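Local coordinates for protein probable enoyl-CoA hydratase/isomerase (Pseudomonas aeruginosa PAO1, PDB 5YLO) that probably shifts the double bond of unsaturated enoyl-CoA esters during fatty acid beta-oxidation, at residues Gly14-Val19 with Asp42-Asp47; Asp100-Ala105 with Gly205-Phe210. All coordinates share one frame; numbering follows the deposited sequence.

Contact 1 (Gly14-Val19 with Asp42-Asp47)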
loop_
_atom_site.group_PDB
_atom_site.type_symbol
_atom_site.label_atom_id
_atom_site.label_comp_id
_atom_site.label_asym_id
_atom_site.label_seq_id
_atom_site.Cartn_x
_atom_site.Cartn_y
_atom_site.Cartn_z
ATOM N N GLY A 14 -9.371 -15.214 -28.512
ATOM C CA GLY A 14 -8.246 -15.089 -27.611
ATOM C C GLY A 14 -8.602 -14.884 -26.157
ATOM O O GLY A 14 -7.701 -14.654 -25.342
ATOM N N ILE A 15 -9.882 -14.956 -25.803
ATOM C CA ILE A 15 -10.335 -14.804 -24.426
ATOM C C ILE A 15 -10.909 -16.138 -23.973
ATOM O O ILE A 15 -11.881 -16.634 -24.556
ATOM C CB ILE A 15 -11.377 -13.683 -24.286
ATOM C CG1 ILE A 15 -10.831 -12.363 -24.836
ATOM C CG2 ILE A 15 -11.788 -13.520 -22.831
ATOM C CD1 ILE A 15 -11.846 -11.235 -24.835
ATOM N N ALA A 16 -10.311 -16.717 -22.935
ATOM C CA ALA A 16 -10.790 -17.960 -22.345
ATOM C C ALA A 16 -11.709 -17.630 -21.175
ATOM O O ALA A 16 -11.269 -17.040 -20.182
ATOM C CB ALA A 16 -9.625 -18.834 -21.882
ATOM N N TRP A 17 -12.977 -18.009 -21.294
ATOM C CA TRP A 17 -13.969 -17.774 -20.254
ATOM C C TRP A 17 -14.086 -19.024 -19.392
ATOM O O TRP A 17 -14.473 -20.089 -19.884
ATOM C CB TRP A 17 -15.325 -17.410 -20.861
ATOM C CG TRP A 17 -15.305 -16.162 -21.692
ATOM C CD1 TRP A 17 -14.713 -15.998 -22.911
ATOM C CD2 TRP A 17 -15.920 -14.906 -21.375
ATOM N NE1 TRP A 17 -14.913 -14.718 -23.367
ATOM C CE2 TRP A 17 -15.652 -14.027 -22.443
ATOM C CE3 TRP A 17 -16.668 -14.439 -20.290
ATOM C CZ2 TRP A 17 -16.105 -12.709 -22.459
ATOM C CZ3 TRP A 17 -17.117 -13.129 -20.309
ATOM C CH2 TRP A 17 -16.834 -12.281 -21.385
ATOM N N LEU A 18 -13.743 -18.895 -18.114
ATOM C CA LEU A 18 -13.855 -19.982 -17.149
ATOM C C LEU A 18 -14.934 -19.594 -16.149
ATOM O O LEU A 18 -14.722 -18.711 -15.311
ATOM C CB LEU A 18 -12.522 -20.241 -16.451
ATOM C CG LEU A 18 -11.289 -20.276 -17.358
ATOM C CD1 LEU A 18 -10.038 -20.621 -16.571
ATOM C CD2 LEU A 18 -11.487 -21.252 -18.503
ATOM N N VAL A 19 -16.088 -20.246 -16.238
ATOM C CA VAL A 19 -17.237 -19.923 -15.404
ATOM C C VAL A 19 -17.476 -21.079 -14.445
ATOM O O VAL A 19 -17.663 -22.224 -14.877
ATOM C CB VAL A 19 -18.491 -19.642 -16.245
ATOM C CG1 VAL A 19 -19.616 -19.129 -15.360
ATOM C CG2 VAL A 19 -18.177 -18.651 -17.356
ATOM N N ASP A 42 -3.866 -24.298 -16.233
ATOM C CA ASP A 42 -2.595 -24.732 -16.802
ATOM C C ASP A 42 -2.679 -24.835 -18.318
ATOM O O ASP A 42 -1.708 -24.540 -19.024
ATOM C CB ASP A 42 -2.176 -26.069 -16.190
ATOM C CG ASP A 42 -0.887 -26.604 -16.783
ATOM O OD1 ASP A 42 0.194 -26.114 -16.393
ATOM O OD2 ASP A 42 -0.953 -27.516 -17.634
ATOM N N ALA A 43 -3.839 -25.241 -18.839
ATOM C CA ALA A 43 -4.009 -25.302 -20.285
ATOM C C ALA A 43 -4.008 -23.908 -20.900
ATOM O O ALA A 43 -3.526 -23.719 -22.022
ATOM C CB ALA A 43 -5.297 -26.048 -20.631
ATOM N N CYS A 44 -4.534 -22.915 -20.178
ATOM C CA CYS A 44 -4.567 -21.557 -20.714
ATOM C C CYS A 44 -3.165 -20.973 -20.841
ATOM O O CYS A 44 -2.856 -20.299 -21.830
ATOM C CB CYS A 44 -5.446 -20.664 -19.839
ATOM S SG CYS A 44 -7.214 -21.026 -19.950
ATOM N N GLU A 45 -2.299 -21.221 -19.854
ATOM C CA GLU A 45 -0.925 -20.730 -19.934
ATOM C C GLU A 45 -0.216 -21.276 -21.168
ATOM O O GLU A 45 0.464 -20.534 -21.887
ATOM C CB GLU A 45 -0.155 -21.107 -18.671
ATOM C CG GLU A 45 -0.188 -20.060 -17.583
ATOM C CD GLU A 45 0.890 -20.283 -16.545
ATOM O OE1 GLU A 45 1.997 -20.717 -16.927
ATOM O OE2 GLU A 45 0.628 -20.034 -15.350
ATOM N N ARG A 46 -0.367 -22.576 -21.429
ATOM C CA ARG A 46 0.335 -23.198 -22.547
ATOM C C ARG A 46 -0.280 -22.825 -23.892
ATOM O O ARG A 46 0.426 -22.802 -24.906
ATOM C CB ARG A 46 0.343 -24.718 -22.374
ATOM C CG ARG A 46 1.287 -25.222 -21.291
ATOM C CD ARG A 46 0.736 -26.461 -20.592
ATOM N NE ARG A 46 -0.136 -27.246 -21.461
ATOM C CZ ARG A 46 -0.622 -28.445 -21.151
ATOM N NH1 ARG A 46 -0.315 -29.011 -19.992
ATOM N NH2 ARG A 46 -1.412 -29.081 -22.004
ATOM N N ASP A 47 -1.571 -22.528 -23.924
ATOM C CA ASP A 47 -2.270 -22.316 -25.189
ATOM C C ASP A 47 -1.905 -20.963 -25.790
ATOM O O ASP A 47 -2.088 -19.931 -25.130
ATOM C CB ASP A 47 -3.778 -22.417 -24.963
ATOM C CG ASP A 47 -4.561 -22.614 -26.250
ATOM O OD1 ASP A 47 -4.078 -22.205 -27.326
ATOM O OD2 ASP A 47 -5.673 -23.178 -26.180
#

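Contact 2 (Asp100-Ala105 with Gly205-Phe210)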
loop_
_atom_site.group_PDB
_atom_site.type_symbol
_atom_site.label_atom_id
_atom_site.label_comp_id
_atom_site.label_asym_id
_atom_site.label_seq_id
_atom_site.Cartn_x
_atom_site.Cartn_y
_atom_site.Cartn_z
ATOM N N ASP A 100 0.519 -16.584 -16.153
ATOM C CA ASP A 100 1.292 -15.785 -17.099
ATOM C C ASP A 100 0.434 -15.007 -18.091
ATOM O O ASP A 100 0.989 -14.258 -18.904
ATOM C CB ASP A 100 2.272 -16.674 -17.867
ATOM C CG ASP A 100 3.500 -17.026 -17.053
ATOM O OD1 ASP A 100 3.806 -16.296 -16.085
ATOM O OD2 ASP A 100 4.165 -18.029 -17.389
ATOM N N LYS A 101 -0.881 -15.163 -18.052
ATOM C CA LYS A 101 -1.801 -14.402 -18.879
ATOM C C LYS A 101 -2.554 -13.386 -18.028
ATOM O O LYS A 101 -2.718 -13.574 -16.817
ATOM C CB LYS A 101 -2.809 -15.332 -19.568
ATOM C CG LYS A 101 -2.200 -16.569 -20.213
ATOM C CD LYS A 101 -1.608 -16.282 -21.582
ATOM C CE LYS A 101 -1.235 -17.589 -22.273
ATOM N NZ LYS A 101 -0.722 -17.413 -23.660
ATOM N N PRO A 102 -3.013 -12.285 -18.620
ATOM C CA PRO A 102 -3.854 -11.350 -17.863
ATOM C C PRO A 102 -5.164 -12.016 -17.470
ATOM O O PRO A 102 -5.840 -12.633 -18.296
ATOM C CB PRO A 102 -4.073 -10.192 -18.846
ATOM C CG PRO A 102 -2.971 -10.321 -19.856
ATOM C CD PRO A 102 -2.724 -11.795 -19.977
ATOM N N THR A 103 -5.515 -11.899 -16.192
ATOM C CA THR A 103 -6.705 -12.535 -15.650
ATOM C C THR A 103 -7.670 -11.479 -15.127
ATOM O O THR A 103 -7.255 -10.502 -14.495
ATOM C CB THR A 103 -6.341 -13.534 -14.539
ATOM O OG1 THR A 103 -7.488 -13.784 -13.716
ATOM C CG2 THR A 103 -5.208 -13.004 -13.680
ATOM N N VAL A 104 -8.957 -11.672 -15.412
ATOM C CA VAL A 104 -10.017 -10.773 -14.974
ATOM C C VAL A 104 -11.064 -11.591 -14.235
ATOM O O VAL A 104 -11.457 -12.670 -14.693
ATOM C CB VAL A 104 -10.663 -10.018 -16.155
ATOM C CG1 VAL A 104 -11.661 -8.988 -15.646
ATOM C CG2 VAL A 104 -9.601 -9.361 -17.022
ATOM N N ALA A 105 -11.518 -11.077 -13.096
ATOM C CA ALA A 105 -12.558 -11.717 -12.300
ATOM C C ALA A 105 -13.855 -10.943 -12.478
ATOM O O ALA A 105 -13.927 -9.759 -12.132
ATOM C CB ALA A 105 -12.166 -11.780 -10.825
ATOM N N GLY A 205 -3.288 -6.665 -26.657
ATOM C CA GLY A 205 -1.952 -6.208 -26.356
ATOM C C GLY A 205 -0.923 -7.312 -26.467
ATOM O O GLY A 205 -1.226 -8.475 -26.768
ATOM N N PRO A 206 0.342 -6.944 -26.220
ATOM C CA PRO A 206 1.427 -7.935 -26.279
ATOM C C PRO A 206 1.442 -8.851 -25.063
ATOM O O PRO A 206 1.868 -8.449 -23.976
ATOM C CB PRO A 206 2.689 -7.066 -26.351
ATOM C CG PRO A 206 2.304 -5.788 -25.678
ATOM C CD PRO A 206 0.839 -5.581 -25.956
ATOM N N THR A 207 0.982 -10.093 -25.245
ATOM C CA THR A 207 0.842 -11.006 -24.115
ATOM C C THR A 207 2.199 -11.362 -23.515
ATOM O O THR A 207 2.323 -11.527 -22.295
ATOM C CB THR A 207 0.098 -12.269 -24.550
ATOM O OG1 THR A 207 -1.125 -11.904 -25.199
ATOM C CG2 THR A 207 -0.220 -13.147 -23.348
ATOM N N PHE A 208 3.228 -11.475 -24.358
ATOM C CA PHE A 208 4.558 -11.830 -23.871
ATOM C C PHE A 208 5.105 -10.768 -22.926
ATOM O O PHE A 208 5.708 -11.092 -21.896
ATOM C CB PHE A 208 5.508 -12.040 -25.053
ATOM C CG PHE A 208 5.631 -10.839 -25.965
ATOM C CD1 PHE A 208 4.691 -10.602 -26.960
ATOM C CD2 PHE A 208 6.692 -9.954 -25.833
ATOM C CE1 PHE A 208 4.803 -9.501 -27.799
ATOM C CE2 PHE A 208 6.809 -8.850 -26.670
ATOM C CZ PHE A 208 5.863 -8.626 -27.654
ATOM N N ALA A 209 4.907 -9.492 -23.263
ATOM C CA ALA A 209 5.405 -8.420 -22.409
ATOM C C ALA A 209 4.638 -8.367 -21.095
ATOM O O ALA A 209 5.222 -8.089 -20.041
ATOM C CB ALA A 209 5.317 -7.083 -23.143
ATOM N N PHE A 210 3.332 -8.639 -21.138
ATOM C CA PHE A 210 2.546 -8.666 -19.909
ATOM C C PHE A 210 3.046 -9.755 -18.969
ATOM O O PHE A 210 3.092 -9.559 -17.748
ATOM C CB PHE A 210 1.063 -8.879 -20.228
ATOM C CG PHE A 210 0.461 -7.821 -21.119
ATOM C CD1 PHE A 210 1.066 -6.583 -21.278
ATOM C CD2 PHE A 210 -0.725 -8.069 -21.793
ATOM C CE1 PHE A 210 0.502 -5.620 -22.099
ATOM C CE2 PHE A 210 -1.293 -7.110 -22.613
ATOM C CZ PHE A 210 -0.679 -5.884 -22.765
#

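Contact 1 (Gly14-Val19 with Asp42-Asp47)
Arg-46 NH1 grips Asp-42 OD2 at 2.9 Å along the outer flank of a helix whose inner flank sets Cys-44 against Ala-16 and Leu-18. This salt bridge joins side chains one helical turn apart and takes no part in the interface itself; the other carboxylate oxygen of Asp-42 is paired with Arg-95, so a single acid ties its own helix to a neighbouring one. Across the contact there are no hydrogen bonds, and the meeting is wholly apolar. Its centre is the thiol of Cys-44. With SG beside the backbone N and anti to the carbonyl carbon (chi1 -71°), the sulfur reaches out from the helix to the strand and stands 3.8 Å from Ala-16 CB. The small side chain of Ala-16 is consistent with the close approach here: the CA atoms of Ala-16 and Cys-44, 7.4 Å apart, form the nearest backbone pair. Two residues further along the strand, on the same side, Leu-18 sends its CD1 branch to the same sulfur, more loosely, at 4.4 Å. Val-50 and Val-53, which touch Cys-44, add further apolar surface, and Leu-37 and Leu-41 of the same helix pack on Leu-18. The intervening Trp-17 faces the other side of the sheet, where Arg-10 makes a cation-pi contact with it. At Asp-47 the helix ends: its N donates to Ala-43 O at 3.0 Å, and its OD1 accepts from Ala-49 N as the chain turns toward strand 52-56. Strand 15-20, helix 31-46 and strand 52-56 form a beta-alpha-beta unit, with Ala-16 and Leu-18, alternate residues of the strand, facing the helix that covers the sheet, as in the spiral core of the crotonase fold.

Contact 2 (Asp100-Ala105 with Gly205-Phe210)
Pro-102 and Phe-210 meet with their side chains crossing at about a right angle, and this is the closer of the two main side-chain pairs. The pyrrolidine ring advances its CG to 3.7 Å from Phe-210 CD2, approaching the aromatic ring obliquely. One face of that ring lies under Pro-206 O, which sits 3.2 Å above the plane over its centre. The same oxygen accepts the helical bond from Phe-210 N at 3.2 Å. With CG beside the backbone N (chi1 -59°), the ring folds back over the first turn of its own helix. At the far end of the ring, Phe-210 CZ lies 3.8 Å from Gly-205 CA. Helix 207-220 begins just here, with Pro-206 at the N-cap position, and its first turn meets the loop leading into strand 103-107, bringing the C-terminal helical part of the crotonase fold against an end of the central sheet. Lys-101 and Thr-207 meet at a slant rather than squarely. Thr-207 has CG2 anti to its N, turning the methyl to the aliphatic stem of Lys-101, whose CD lies 3.9 Å away. That stem starts away from the helix, bends at chi2 (-81°) and then runs extended, carrying NZ to a hydrogen bond with Val-50 O. Beyond the pair, Phe-210 meets the ring of Phe-166 of a second subunit, the planes at about 35°, and also packs on Tyr-142 of that subunit.

In the fold
The centres of contacts 1 and 2 lie 11 Å apart, and Lys-101 bridges them. Its NZ sits 3.2 Å from Asp-47 O, a probable hydrogen bond, and its CE packs 3.2 Å from Cys-44 O, so the lysine that meets Thr-207 in contact 2 also covers the C-terminal end of the helix in contact 1. Close by, Glu-45 OE1 and Asp-100 OD2 stand only 3.5 Å apart; Arg-215, in a long, weak ion pair with Asp-100, may ease that repulsion. Both contacts reach the same sheet, through strands 15-20 and 103-107, with strand 52-56 between them. Contact 2 alone of the two extends to another subunit.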